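Cyclopropane mycolic acid synthase 1 (Mycobacterium tuberculosis, PDB 1KPH) catalyses the conversion of a double bond to a cyclopropane ring at the distal position of alpha mycolic acids, transferring a methylene group from S-adenosyl-L-methionine. Local coordinates at residues R180-S185 / F273-I278; H15-D20 / S96-N101; L153-L158 / N218-T223; F142-Y147 / G202-S207. All coordinates share one frame; numbering follows the deposited sequence.

Contact 1 of 4, residues R180-S185 / F273-I278; sequences RGLPMS and FRIGYI
Pro183 O is gripped by two donors, the hydroxyl of Tyr277 and, weakly, the backbone N of Ser185. Tyr277 OH donates at 2.4 Å to Pro183 O, a very short bond that meets the oxygen from well above the carbonyl plane, with a C=O...OH angle of 114°. The phenol gets there because CG of Tyr277 stands anti to the carbonyl carbon, which sends the ring out from the chain just past helix 256-275 into the loop 180-185. Leu182 meets this ring tip to tip: CB comes to 3.2 Å from Tyr277 CE2, and both methyls also bear on the CD2–CE2 side. Met184 crosses the ring obliquely, SD lying 4.6 Å from the centroid of the Tyr277 ring and 46° off its normal, a Met-aromatic contact. The same sulfur touches Ile275 at its tip, SD to CD1 at 3.3 Å, where the thioether chain bends at chi3 (92°). Phe188 adds an edge-to-face partner to the Tyr277 ring. The path of the chain into Tyr277 is set by Gly276, whose positive phi makes it the C-prime residue of the Schellman motif that closes helix 256-275 ahead of strand 278-286.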
# COMPACT_ATOMS: atom_id res chain seq x y z
N ARG A 180 -2.24 0.74 -26.96
CA ARG A 180 -2.41 2.02 -26.29
C ARG A 180 -1.47 3.04 -26.93
O ARG A 180 -1.33 4.16 -26.44
CB ARG A 180 -2.07 1.88 -24.80
CG ARG A 180 -2.88 0.83 -24.06
CD ARG A 180 -4.17 1.40 -23.49
NE ARG A 180 -3.91 2.40 -22.46
CZ ARG A 180 -4.81 2.80 -21.56
NH1 ARG A 180 -6.04 2.29 -21.56
NH2 ARG A 180 -4.49 3.72 -20.66
N GLY A 181 -0.82 2.64 -28.02
CA GLY A 181 0.10 3.53 -28.70
C GLY A 181 1.28 3.81 -27.79
O GLY A 181 1.89 4.88 -27.85
N LEU A 182 1.60 2.83 -26.95
CA LEU A 182 2.70 2.95 -26.00
C LEU A 182 3.92 2.16 -26.46
O LEU A 182 3.89 0.94 -26.52
CB LEU A 182 2.25 2.46 -24.62
CG LEU A 182 1.06 3.20 -23.99
CD1 LEU A 182 0.64 2.49 -22.72
CD2 LEU A 182 1.44 4.65 -23.71
N PRO A 183 5.02 2.87 -26.79
CA PRO A 183 6.25 2.21 -27.24
C PRO A 183 6.89 1.45 -26.09
O PRO A 183 6.21 1.00 -25.18
CB PRO A 183 7.10 3.38 -27.71
CG PRO A 183 6.70 4.47 -26.76
CD PRO A 183 5.20 4.33 -26.73
N MET A 184 8.21 1.29 -26.15
CA MET A 184 8.95 0.60 -25.10
C MET A 184 8.50 -0.85 -24.95
O MET A 184 9.18 -1.77 -25.41
CB MET A 184 8.76 1.35 -23.78
CG MET A 184 9.03 2.84 -23.91
SD MET A 184 8.39 3.80 -22.53
CE MET A 184 9.84 3.82 -21.44
N SER A 185 7.35 -1.06 -24.30
CA SER A 185 6.78 -2.39 -24.07
C SER A 185 7.82 -3.37 -23.54
O SER A 185 7.84 -3.68 -22.35
CB SER A 185 6.16 -2.93 -25.37
OG SER A 185 7.11 -3.01 -26.42
N PHE A 273 4.87 5.59 -14.24
CA PHE A 273 3.63 6.28 -13.92
C PHE A 273 3.49 7.53 -14.78
O PHE A 273 2.39 7.88 -15.20
CB PHE A 273 3.58 6.67 -12.44
CG PHE A 273 3.12 5.56 -11.53
CD1 PHE A 273 4.02 4.88 -10.73
CD2 PHE A 273 1.78 5.17 -11.51
CE1 PHE A 273 3.60 3.83 -9.91
CE2 PHE A 273 1.35 4.13 -10.69
CZ PHE A 273 2.26 3.45 -9.89
N ARG A 274 4.62 8.19 -15.05
CA ARG A 274 4.62 9.39 -15.87
C ARG A 274 4.08 9.11 -17.27
O ARG A 274 3.27 9.87 -17.79
CB ARG A 274 6.04 9.97 -15.96
CG ARG A 274 6.15 11.45 -15.58
CD ARG A 274 7.51 12.04 -15.95
NE ARG A 274 8.61 11.41 -15.23
CZ ARG A 274 8.88 11.61 -13.94
NH1 ARG A 274 8.12 12.42 -13.21
NH2 ARG A 274 9.89 10.97 -13.37
N ILE A 275 4.53 8.01 -17.88
CA ILE A 275 4.09 7.66 -19.23
C ILE A 275 2.73 6.95 -19.27
O ILE A 275 2.11 6.84 -20.33
CB ILE A 275 5.15 6.77 -19.94
CG1 ILE A 275 4.73 6.54 -21.39
CG2 ILE A 275 5.31 5.45 -19.21
CD1 ILE A 275 5.79 5.85 -22.23
N GLY A 276 2.27 6.46 -18.12
CA GLY A 276 0.97 5.82 -18.07
C GLY A 276 0.86 4.31 -18.21
O GLY A 276 -0.24 3.80 -18.40
N TYR A 277 1.97 3.58 -18.11
CA TYR A 277 1.90 2.13 -18.23
C TYR A 277 1.29 1.52 -16.98
O TYR A 277 0.76 0.41 -17.02
CB TYR A 277 3.28 1.51 -18.49
CG TYR A 277 3.83 1.80 -19.87
CD1 TYR A 277 4.86 1.04 -20.41
CD2 TYR A 277 3.32 2.86 -20.63
CE1 TYR A 277 5.37 1.32 -21.68
CE2 TYR A 277 3.83 3.15 -21.88
CZ TYR A 277 4.85 2.38 -22.41
OH TYR A 277 5.34 2.68 -23.65
N ILE A 278 1.36 2.24 -15.87
CA ILE A 278 0.78 1.77 -14.62
C ILE A 278 -0.05 2.88 -14.00
O ILE A 278 0.18 4.06 -14.25
CB ILE A 278 1.86 1.29 -13.63
CG1 ILE A 278 2.94 2.36 -13.47
CG2 ILE A 278 2.46 -0.02 -14.13
CD1 ILE A 278 4.09 1.91 -12.59

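Contact 2 of 4, residues H15-D20 / S96-N101; sequences HYDLSD and SKNQAN. With SAH (S-adenosyl-L-homocysteine), chain F; 10A (didecyl-dimethyl-ammonium), chain G.
The chain turns out of helical geometry at Asp17 just where helix 97-109 begins, and the two backbones come closest at Asp17 and Asn98, their CA atoms 5.6 Å apart. Asp17 thus receives the first N-H groups of that helix in the nucleotide-binding, Rossmann-like methyltransferase domain. Its CG is anti to the carbonyl carbon (chi1 -78°), and the two oxygens divide the work. OD2 takes Lys97 N through its syn lone pair, with an N-H...O angle of 151°. OD1 is met from above the carboxylate plane by two donors: Asn98 N at 2.7 Å from Asp17 OD1, and the hydroxyl of Ser96. Three bonds therefore hold the carboxylate, and the helix N-terminus would probably favour its charged form. Ser96 is the N-cap; its OG, anti to the backbone N, also accepts a weak bond from Gln99 N. Asp20 approaches Asn98 with carboxylate and amide planes almost perpendicular, OD2 lying 3.3 Å from Asn98 CB, while a water donates to both Asp20 OD1 and Asn98 O.

Tyr16 points its ring from this junction into the active-site pocket, sandwiched between His15 CD2 on one face and C3' of S-adenosylhomocysteine on the other. Its hydroxyl is hydrogen-bonded to His141 and lies 3.2 Å from C11 of the didecyl-dimethyl-ammonium, which meets the ring edge. Gln99 runs extended beyond CG to the cofactor ribose, where O3' donates to Gln99 OE1 at 2.5 Å.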
# COMPACT_ATOMS: atom_id res chain seq x y z
N HIS A 15 11.46 -7.79 1.31
CA HIS A 15 11.53 -6.37 1.02
C HIS A 15 11.46 -5.45 2.25
O HIS A 15 12.38 -4.68 2.50
CB HIS A 15 10.41 -5.97 0.06
CG HIS A 15 10.49 -4.55 -0.41
ND1 HIS A 15 11.24 -4.16 -1.50
CD2 HIS A 15 9.96 -3.41 0.10
CE1 HIS A 15 11.17 -2.85 -1.64
NE2 HIS A 15 10.40 -2.37 -0.68
N TYR A 16 10.38 -5.56 3.02
CA TYR A 16 10.18 -4.68 4.18
C TYR A 16 11.01 -4.92 5.43
O TYR A 16 11.11 -4.03 6.28
CB TYR A 16 8.70 -4.65 4.55
CG TYR A 16 7.80 -4.33 3.36
CD1 TYR A 16 7.26 -5.35 2.58
CD2 TYR A 16 7.54 -3.01 3.00
CE1 TYR A 16 6.48 -5.06 1.47
CE2 TYR A 16 6.75 -2.71 1.89
CZ TYR A 16 6.23 -3.74 1.12
OH TYR A 16 5.45 -3.46 0.02
N ASP A 17 11.60 -6.10 5.58
CA ASP A 17 12.42 -6.34 6.76
C ASP A 17 13.89 -6.09 6.47
O ASP A 17 14.76 -6.51 7.22
CB ASP A 17 12.22 -7.76 7.29
CG ASP A 17 10.94 -7.90 8.08
OD1 ASP A 17 10.52 -6.90 8.70
OD2 ASP A 17 10.36 -9.01 8.10
N LEU A 18 14.15 -5.37 5.38
CA LEU A 18 15.51 -5.03 5.00
C LEU A 18 16.19 -4.25 6.12
O LEU A 18 17.29 -4.60 6.54
CB LEU A 18 15.50 -4.18 3.72
CG LEU A 18 16.85 -3.71 3.16
CD1 LEU A 18 17.67 -4.92 2.73
CD2 LEU A 18 16.61 -2.79 1.97
N SER A 19 15.52 -3.21 6.60
CA SER A 19 16.03 -2.36 7.68
C SER A 19 15.25 -1.05 7.76
O SER A 19 15.33 -0.23 6.85
CB SER A 19 17.50 -2.03 7.45
OG SER A 19 17.91 -0.93 8.25
N ASP A 20 14.50 -0.85 8.84
CA ASP A 20 13.74 0.38 9.00
C ASP A 20 14.64 1.58 8.75
O ASP A 20 14.26 2.53 8.07
CB ASP A 20 13.15 0.48 10.41
CG ASP A 20 12.02 -0.49 10.64
OD1 ASP A 20 11.39 -0.41 11.72
OD2 ASP A 20 11.75 -1.32 9.75
N SER A 96 5.55 -8.18 7.95
CA SER A 96 6.88 -7.66 8.24
C SER A 96 7.20 -7.66 9.74
O SER A 96 6.51 -7.03 10.53
CB SER A 96 7.01 -6.23 7.69
OG SER A 96 8.27 -5.67 8.00
N LYS A 97 8.26 -8.38 10.11
CA LYS A 97 8.66 -8.45 11.52
C LYS A 97 9.00 -7.06 12.04
O LYS A 97 8.52 -6.65 13.10
CB LYS A 97 9.88 -9.36 11.68
CG LYS A 97 9.72 -10.75 11.06
CD LYS A 97 10.93 -11.62 11.38
CE LYS A 97 10.85 -12.96 10.66
NZ LYS A 97 9.55 -13.65 10.90
N ASN A 98 9.83 -6.34 11.30
CA ASN A 98 10.25 -5.00 11.69
C ASN A 98 9.09 -4.01 11.81
O ASN A 98 9.12 -3.11 12.65
CB ASN A 98 11.29 -4.46 10.71
CG ASN A 98 12.56 -5.30 10.69
OD1 ASN A 98 12.82 -6.08 11.62
ND2 ASN A 98 13.36 -5.14 9.64
N GLN A 99 8.08 -4.18 10.97
CA GLN A 99 6.92 -3.29 11.01
C GLN A 99 6.06 -3.64 12.20
O GLN A 99 5.56 -2.75 12.90
CB GLN A 99 6.11 -3.41 9.72
CG GLN A 99 6.87 -2.97 8.47
CD GLN A 99 5.99 -2.95 7.24
OE1 GLN A 99 5.07 -3.74 7.11
NE2 GLN A 99 6.29 -2.04 6.31
N ALA A 100 5.89 -4.94 12.45
CA ALA A 100 5.09 -5.39 13.58
C ALA A 100 5.69 -4.85 14.87
O ALA A 100 4.96 -4.39 15.75
CB ALA A 100 5.06 -6.91 13.62
N ASN A 101 7.02 -4.90 14.98
CA ASN A 101 7.71 -4.42 16.17
C ASN A 101 7.59 -2.90 16.30
O ASN A 101 7.32 -2.38 17.39
CB ASN A 101 9.19 -4.81 16.12
CG ASN A 101 9.40 -6.31 16.28
OD1 ASN A 101 10.52 -6.81 16.17
ND2 ASN A 101 8.31 -7.04 16.54
N SAH F . -0.34 0.38 3.92
CA SAH F . 0.98 0.89 4.31
CB SAH F . 2.10 -0.07 3.87
CG SAH F . 2.12 -0.58 2.41
C SAH F . 1.23 2.28 3.72
OXT SAH F . 2.23 2.92 4.11
C5' SAH F . 2.68 -3.29 1.91
C4' SAH F . 2.17 -3.77 3.26
O4' SAH F . 1.16 -4.81 3.15
C3' SAH F . 3.28 -4.33 4.15
O3' SAH F . 3.11 -3.82 5.50
C2' SAH F . 3.07 -5.83 4.08
O2' SAH F . 3.60 -6.51 5.21
C1' SAH F . 1.59 -5.94 3.96
N9 SAH F . 1.13 -7.21 3.39
C8 SAH F . 1.50 -7.85 2.25
N7 SAH F . 0.91 -8.98 2.00
C5 SAH F . 0.05 -9.10 3.09
C6 SAH F . -0.99 -10.17 3.52
N6 SAH F . -1.24 -11.27 2.80
N1 SAH F . -1.66 -9.93 4.70
C2 SAH F . -1.39 -8.81 5.41
N3 SAH F . -0.51 -7.81 5.13
C4 SAH F . 0.18 -8.03 3.95
C1 10A G . 4.24 -6.62 -12.71
C2 10A G . 4.69 -7.06 -11.31
C3 10A G . 4.31 -5.99 -10.28
C4 10A G . 4.73 -6.29 -8.83
C5 10A G . 4.26 -5.10 -7.98
C6 10A G . 4.64 -5.16 -6.49
C7 10A G . 4.11 -3.85 -5.89
C8 10A G . 4.50 -3.60 -4.43
C9 10A G . 3.94 -2.22 -4.03
C10 10A G . 4.48 -1.81 -2.66
N1 10A G . 4.28 -0.39 -2.08
C11 10A G . 5.04 -0.37 -0.77
C12 10A G . 2.84 -0.13 -1.75
C13 10A G . 4.73 0.78 -2.97
C14 10A G . 6.18 0.90 -3.53
C15 10A G . 6.39 1.92 -4.68
C16 10A G . 5.65 1.71 -6.02
C17 10A G . 6.08 0.44 -6.77
C18 10A G . 5.35 0.26 -8.11
C19 10A G . 5.84 -1.01 -8.82
C20 10A G . 5.14 -1.14 -10.18
C21 10A G . 5.62 -2.37 -10.95
C22 10A G . 4.90 -2.42 -12.30
O HOH W 1 11.23 -2.13 13.77

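Contact 3 of 4, residues L153-L158 / N218-T223; sequences LAHRLL and NGFTVT
Two first torsions set up this contact: His155 holds CG anti to its backbone N (chi1 -169°), while Phe220 holds CG anti to its carbonyl carbon (chi1 -72°), so that the side chains slide past each other in opposite directions. The result is a T-shaped aromatic pair between helix 147-157 and the segment leading into strand 221-227, at one margin of the mixed sheet of the Rossmann-like fold. The imidazole turns its edge to the phenyl face, with ring centroids 5.0 Å apart and planes at 76°; His155 CD2 sits over the centre of the phenyl.

The tip of Phe220 pushes against the helix itself, CZ reaching 3.4 Å from His155 CA. Ala154 lies at the rim of the same ring, its CB 4.0 Å from Phe220 CZ. Leu158, the first residue to leave the helix, crosses Phe220 at about a right angle and brings CD1 to the ring edge near CE2. Ala215 of helix 208-217, Phe151 and Cys285 also touch Phe220, which places this buried ring between two helices and strand 278-286.

The imidazole also meets backbone. Gly219 has positive phi and is the C-prime residue of the Schellman motif ending helix 208-217; a CB in its place would lie only 2.8 Å from His155 NE2. This tight turn presents carbonyl groups to the imidazole: Gly219 O at its edge and, over one face, Asn218 O at 3.2 Å from His155 CD2.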
# COMPACT_ATOMS: atom_id res chain seq x y z
N LEU A 153 -13.33 -12.92 2.35
CA LEU A 153 -13.09 -12.65 3.76
C LEU A 153 -13.54 -11.24 4.12
O LEU A 153 -14.22 -11.03 5.12
CB LEU A 153 -11.60 -12.80 4.09
CG LEU A 153 -11.17 -12.43 5.52
CD1 LEU A 153 -11.88 -13.33 6.52
CD2 LEU A 153 -9.66 -12.58 5.66
N ALA A 154 -13.16 -10.28 3.28
CA ALA A 154 -13.53 -8.88 3.50
C ALA A 154 -15.04 -8.74 3.65
O ALA A 154 -15.52 -8.09 4.57
CB ALA A 154 -13.03 -8.03 2.35
N HIS A 155 -15.78 -9.36 2.74
CA HIS A 155 -17.23 -9.27 2.78
C HIS A 155 -17.80 -9.97 4.01
O HIS A 155 -18.80 -9.54 4.58
CB HIS A 155 -17.83 -9.87 1.50
CG HIS A 155 -19.29 -9.61 1.33
ND1 HIS A 155 -20.26 -10.32 1.99
CD2 HIS A 155 -19.94 -8.69 0.57
CE1 HIS A 155 -21.45 -9.85 1.66
NE2 HIS A 155 -21.29 -8.87 0.80
N ARG A 156 -17.15 -11.06 4.41
CA ARG A 156 -17.61 -11.82 5.57
C ARG A 156 -17.36 -11.10 6.90
O ARG A 156 -18.18 -11.18 7.82
CB ARG A 156 -16.93 -13.20 5.59
CG ARG A 156 -17.36 -14.08 6.76
CD ARG A 156 -16.76 -15.48 6.65
NE ARG A 156 -15.30 -15.45 6.58
CZ ARG A 156 -14.54 -16.53 6.49
NH1 ARG A 156 -15.10 -17.74 6.46
NH2 ARG A 156 -13.22 -16.42 6.41
N LEU A 157 -16.25 -10.39 7.01
CA LEU A 157 -15.90 -9.69 8.25
C LEU A 157 -16.61 -8.36 8.45
O LEU A 157 -16.69 -7.86 9.58
CB LEU A 157 -14.39 -9.48 8.32
CG LEU A 157 -13.50 -10.72 8.22
CD1 LEU A 157 -12.06 -10.33 8.45
CD2 LEU A 157 -13.94 -11.76 9.24
N LEU A 158 -17.14 -7.77 7.38
CA LEU A 158 -17.82 -6.48 7.47
C LEU A 158 -19.27 -6.57 7.90
O LEU A 158 -19.95 -7.57 7.67
CB LEU A 158 -17.76 -5.76 6.12
CG LEU A 158 -16.44 -5.12 5.68
CD1 LEU A 158 -16.55 -4.71 4.22
CD2 LEU A 158 -16.13 -3.92 6.56
N ASN A 218 -17.94 -11.24 -5.20
CA ASN A 218 -18.00 -11.53 -3.78
C ASN A 218 -19.01 -10.68 -3.03
O ASN A 218 -18.95 -10.57 -1.80
CB ASN A 218 -16.60 -11.39 -3.16
CG ASN A 218 -15.72 -12.58 -3.46
OD1 ASN A 218 -15.96 -13.68 -2.96
ND2 ASN A 218 -14.70 -12.38 -4.28
N GLY A 219 -19.94 -10.09 -3.77
CA GLY A 219 -20.99 -9.30 -3.16
C GLY A 219 -20.80 -7.81 -2.94
O GLY A 219 -21.66 -7.17 -2.34
N PHE A 220 -19.69 -7.25 -3.42
CA PHE A 220 -19.45 -5.83 -3.25
C PHE A 220 -19.92 -4.99 -4.43
O PHE A 220 -20.02 -5.48 -5.56
CB PHE A 220 -17.97 -5.53 -3.03
CG PHE A 220 -17.44 -5.94 -1.70
CD1 PHE A 220 -16.67 -7.09 -1.57
CD2 PHE A 220 -17.69 -5.16 -0.57
CE1 PHE A 220 -16.15 -7.46 -0.33
CE2 PHE A 220 -17.18 -5.52 0.66
CZ PHE A 220 -16.41 -6.67 0.79
N THR A 221 -20.20 -3.73 -4.14
CA THR A 221 -20.61 -2.77 -5.14
C THR A 221 -19.57 -1.65 -5.11
O THR A 221 -19.49 -0.89 -4.14
CB THR A 221 -22.00 -2.18 -4.83
OG1 THR A 221 -23.00 -3.17 -5.05
CG2 THR A 221 -22.28 -0.97 -5.70
N VAL A 222 -18.77 -1.57 -6.16
CA VAL A 222 -17.73 -0.54 -6.25
C VAL A 222 -18.39 0.78 -6.62
O VAL A 222 -18.71 1.02 -7.78
CB VAL A 222 -16.69 -0.92 -7.32
CG1 VAL A 222 -15.56 0.10 -7.34
CG2 VAL A 222 -16.16 -2.31 -7.04
N THR A 223 -18.60 1.64 -5.62
CA THR A 223 -19.25 2.93 -5.84
C THR A 223 -18.36 4.04 -6.37
O THR A 223 -18.86 5.10 -6.75
CB THR A 223 -19.94 3.40 -4.54
OG1 THR A 223 -18.99 3.41 -3.46
CG2 THR A 223 -21.10 2.47 -4.19

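Contact 4 of 4, residues F142-Y147 / G202-S207; sequences FGHERY and GGRLPS. With 10A (didecyl-dimethyl-ammonium), chain G; SAH (S-adenosyl-L-homocysteine), chain F.
The imidazole of His144 carries Arg204 on one face and the carbonyl of Leu205 at its edge. Arg204 crosses it at about a right angle: CG makes a CH-pi contact 3.5 Å from the centroid of the His144 ring, and NE stands over the same face, toward the rim, with the guanidinium plane turned 66° from the imidazole. In the ring plane, His144 NE2 donates to Leu205 O at 2.8 Å with an N-H...O angle of 162°, although it reaches that oxygen from above the carbonyl plane. The bond implies a proton on NE2. His144 CA lies over the centre of one face of the Tyr147 ring, and Phe139 stacks with that ring as well. Pro206 meets Tyr147 near its hydroxyl, CB lying 3.4 Å from Tyr147 CE1. A water ties the loops together, accepting from Gly143 N and Tyr147 OH and donating to Arg204 O. Each segment also reaches a ligand: Phe142 CE1 is 3.7 Å from C5 of S-adenosylhomocysteine, and Leu205 CD1 is 3.4 Å from C22 of the didecyl-dimethyl-ammonium. The paired loops thus line adjoining parts of the active-site pocket, one touching the cofactor's adenine, the other the lipid-like ligand.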
# COMPACT_ATOMS: atom_id res chain seq x y z
N PHE A 142 -0.75 -9.89 -2.66
CA PHE A 142 -1.65 -11.03 -2.50
C PHE A 142 -1.52 -12.08 -3.59
O PHE A 142 -1.55 -13.28 -3.31
CB PHE A 142 -3.11 -10.55 -2.43
CG PHE A 142 -3.41 -9.62 -1.28
CD1 PHE A 142 -2.44 -9.30 -0.33
CD2 PHE A 142 -4.68 -9.07 -1.14
CE1 PHE A 142 -2.74 -8.45 0.74
CE2 PHE A 142 -4.99 -8.22 -0.07
CZ PHE A 142 -4.01 -7.92 0.87
N GLY A 143 -1.40 -11.64 -4.84
CA GLY A 143 -1.31 -12.56 -5.96
C GLY A 143 -2.70 -12.79 -6.53
O GLY A 143 -3.66 -12.95 -5.77
N HIS A 144 -2.81 -12.80 -7.86
CA HIS A 144 -4.10 -13.02 -8.52
C HIS A 144 -4.85 -14.23 -7.96
O HIS A 144 -6.07 -14.22 -7.86
CB HIS A 144 -3.90 -13.24 -10.03
CG HIS A 144 -3.41 -12.03 -10.77
ND1 HIS A 144 -3.26 -12.02 -12.14
CD2 HIS A 144 -3.04 -10.80 -10.34
CE1 HIS A 144 -2.82 -10.83 -12.52
NE2 HIS A 144 -2.68 -10.08 -11.45
N GLU A 145 -4.09 -15.26 -7.60
CA GLU A 145 -4.65 -16.50 -7.07
C GLU A 145 -5.41 -16.36 -5.75
O GLU A 145 -6.23 -17.22 -5.43
CB GLU A 145 -3.55 -17.54 -6.90
CG GLU A 145 -2.38 -17.08 -6.05
CD GLU A 145 -1.32 -16.35 -6.85
OE1 GLU A 145 -1.67 -15.46 -7.67
OE2 GLU A 145 -0.12 -16.65 -6.66
N ARG A 146 -5.14 -15.30 -5.00
CA ARG A 146 -5.82 -15.13 -3.72
C ARG A 146 -6.80 -13.96 -3.66
O ARG A 146 -7.43 -13.73 -2.63
CB ARG A 146 -4.79 -14.99 -2.59
CG ARG A 146 -3.92 -16.22 -2.41
CD ARG A 146 -3.10 -16.15 -1.14
NE ARG A 146 -2.23 -17.32 -1.02
CZ ARG A 146 -1.41 -17.54 0.01
NH1 ARG A 146 -1.34 -16.68 1.01
NH2 ARG A 146 -0.66 -18.63 0.02
N TYR A 147 -6.93 -13.23 -4.77
CA TYR A 147 -7.85 -12.09 -4.81
C TYR A 147 -9.26 -12.45 -4.38
O TYR A 147 -9.85 -11.79 -3.54
CB TYR A 147 -7.90 -11.49 -6.22
CG TYR A 147 -6.65 -10.75 -6.65
CD1 TYR A 147 -6.53 -10.27 -7.95
CD2 TYR A 147 -5.59 -10.53 -5.77
CE1 TYR A 147 -5.40 -9.58 -8.37
CE2 TYR A 147 -4.44 -9.84 -6.18
CZ TYR A 147 -4.36 -9.37 -7.48
OH TYR A 147 -3.24 -8.69 -7.91
N GLY A 202 7.38 -12.19 -5.63
CA GLY A 202 5.99 -12.62 -5.51
C GLY A 202 4.97 -11.56 -5.88
O GLY A 202 3.77 -11.83 -5.92
N GLY A 203 5.44 -10.35 -6.16
CA GLY A 203 4.54 -9.27 -6.53
C GLY A 203 3.78 -9.55 -7.81
O GLY A 203 4.27 -10.25 -8.70
N ARG A 204 2.58 -8.99 -7.92
CA ARG A 204 1.74 -9.18 -9.09
C ARG A 204 0.72 -8.03 -9.16
O ARG A 204 0.05 -7.74 -8.18
CB ARG A 204 1.00 -10.51 -8.98
CG ARG A 204 0.15 -10.89 -10.17
CD ARG A 204 0.97 -11.45 -11.32
NE ARG A 204 0.10 -12.10 -12.31
CZ ARG A 204 0.52 -12.69 -13.42
NH1 ARG A 204 1.81 -12.73 -13.70
NH2 ARG A 204 -0.36 -13.25 -14.24
N LEU A 205 0.62 -7.39 -10.32
CA LEU A 205 -0.32 -6.28 -10.47
C LEU A 205 -1.66 -6.71 -11.03
O LEU A 205 -1.74 -7.45 -12.01
CB LEU A 205 0.24 -5.19 -11.38
CG LEU A 205 1.38 -4.31 -10.87
CD1 LEU A 205 1.60 -3.20 -11.87
CD2 LEU A 205 1.03 -3.73 -9.50
N PRO A 206 -2.74 -6.23 -10.42
CA PRO A 206 -4.09 -6.56 -10.88
C PRO A 206 -4.53 -5.50 -11.88
O PRO A 206 -4.10 -4.35 -11.80
CB PRO A 206 -4.90 -6.48 -9.59
CG PRO A 206 -4.28 -5.28 -8.93
CD PRO A 206 -2.79 -5.52 -9.13
N SER A 207 -5.37 -5.89 -12.83
CA SER A 207 -5.89 -4.94 -13.80
C SER A 207 -7.13 -4.40 -13.11
O SER A 207 -7.62 -5.00 -12.15
CB SER A 207 -6.30 -5.66 -15.08
OG SER A 207 -7.48 -6.41 -14.86
C1 10A G . 4.24 -6.62 -12.71
C2 10A G . 4.69 -7.06 -11.31
C3 10A G . 4.31 -5.99 -10.28
C4 10A G . 4.73 -6.29 -8.83
C5 10A G . 4.26 -5.10 -7.98
C6 10A G . 4.64 -5.16 -6.49
C7 10A G . 4.11 -3.85 -5.89
C8 10A G . 4.50 -3.60 -4.43
C9 10A G . 3.94 -2.22 -4.03
C10 10A G . 4.48 -1.81 -2.66
N1 10A G . 4.28 -0.39 -2.08
C11 10A G . 5.04 -0.37 -0.77
C12 10A G . 2.84 -0.13 -1.75
C13 10A G . 4.73 0.78 -2.97
C14 10A G . 6.18 0.90 -3.53
C15 10A G . 6.39 1.92 -4.68
C16 10A G . 5.65 1.71 -6.02
C17 10A G . 6.08 0.44 -6.77
C18 10A G . 5.35 0.26 -8.11
C19 10A G . 5.84 -1.01 -8.82
C20 10A G . 5.14 -1.14 -10.18
C21 10A G . 5.62 -2.37 -10.95
C22 10A G . 4.90 -2.42 -12.30
N SAH F . -0.34 0.38 3.92
CA SAH F . 0.98 0.89 4.31
CB SAH F . 2.10 -0.07 3.87
CG SAH F . 2.12 -0.58 2.41
C SAH F . 1.23 2.28 3.72
OXT SAH F . 2.23 2.92 4.11
C5' SAH F . 2.68 -3.29 1.91
C4' SAH F . 2.17 -3.77 3.26
O4' SAH F . 1.16 -4.81 3.15
C3' SAH F . 3.28 -4.33 4.15
O3' SAH F . 3.11 -3.82 5.50
C2' SAH F . 3.07 -5.83 4.08
O2' SAH F . 3.60 -6.51 5.21
C1' SAH F . 1.59 -5.94 3.96
N9 SAH F . 1.13 -7.21 3.39
C8 SAH F . 1.50 -7.85 2.25
N7 SAH F . 0.91 -8.98 2.00
C5 SAH F . 0.05 -9.10 3.09
C6 SAH F . -0.99 -10.17 3.52
N6 SAH F . -1.24 -11.27 2.80
N1 SAH F . -1.66 -9.93 4.70
C2 SAH F . -1.39 -8.81 5.41
N3 SAH F . -0.51 -7.81 5.13
C4 SAH F . 0.18 -8.03 3.95
O HOH W 2 -1.30 -9.05 -6.47

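How the contacts relate
Contact 1 lies at the surface, 22 Å from the chain centre, whereas contacts 2, 3 and 4 are partly buried. Contacts 2 and 4 line the active site: each touches both ligands, from places about 21 Å apart between centres. Contacts 1 and 4 meet directly, Ile278 CG2 lying 4.0 Å from Leu205 CD1, and both residues belong to the lipid-like ligand's pocket. Contacts 3 and 4 flank the same helices, 147-157 and 208-217, at opposite ends. Chemistry follows place: a carboxylate on a helix start in contact 2, a hydrogen-bonded histidine and water in contact 4, an aromatic pair in contact 3, and one phenol bond amid apolar groups in contact 1.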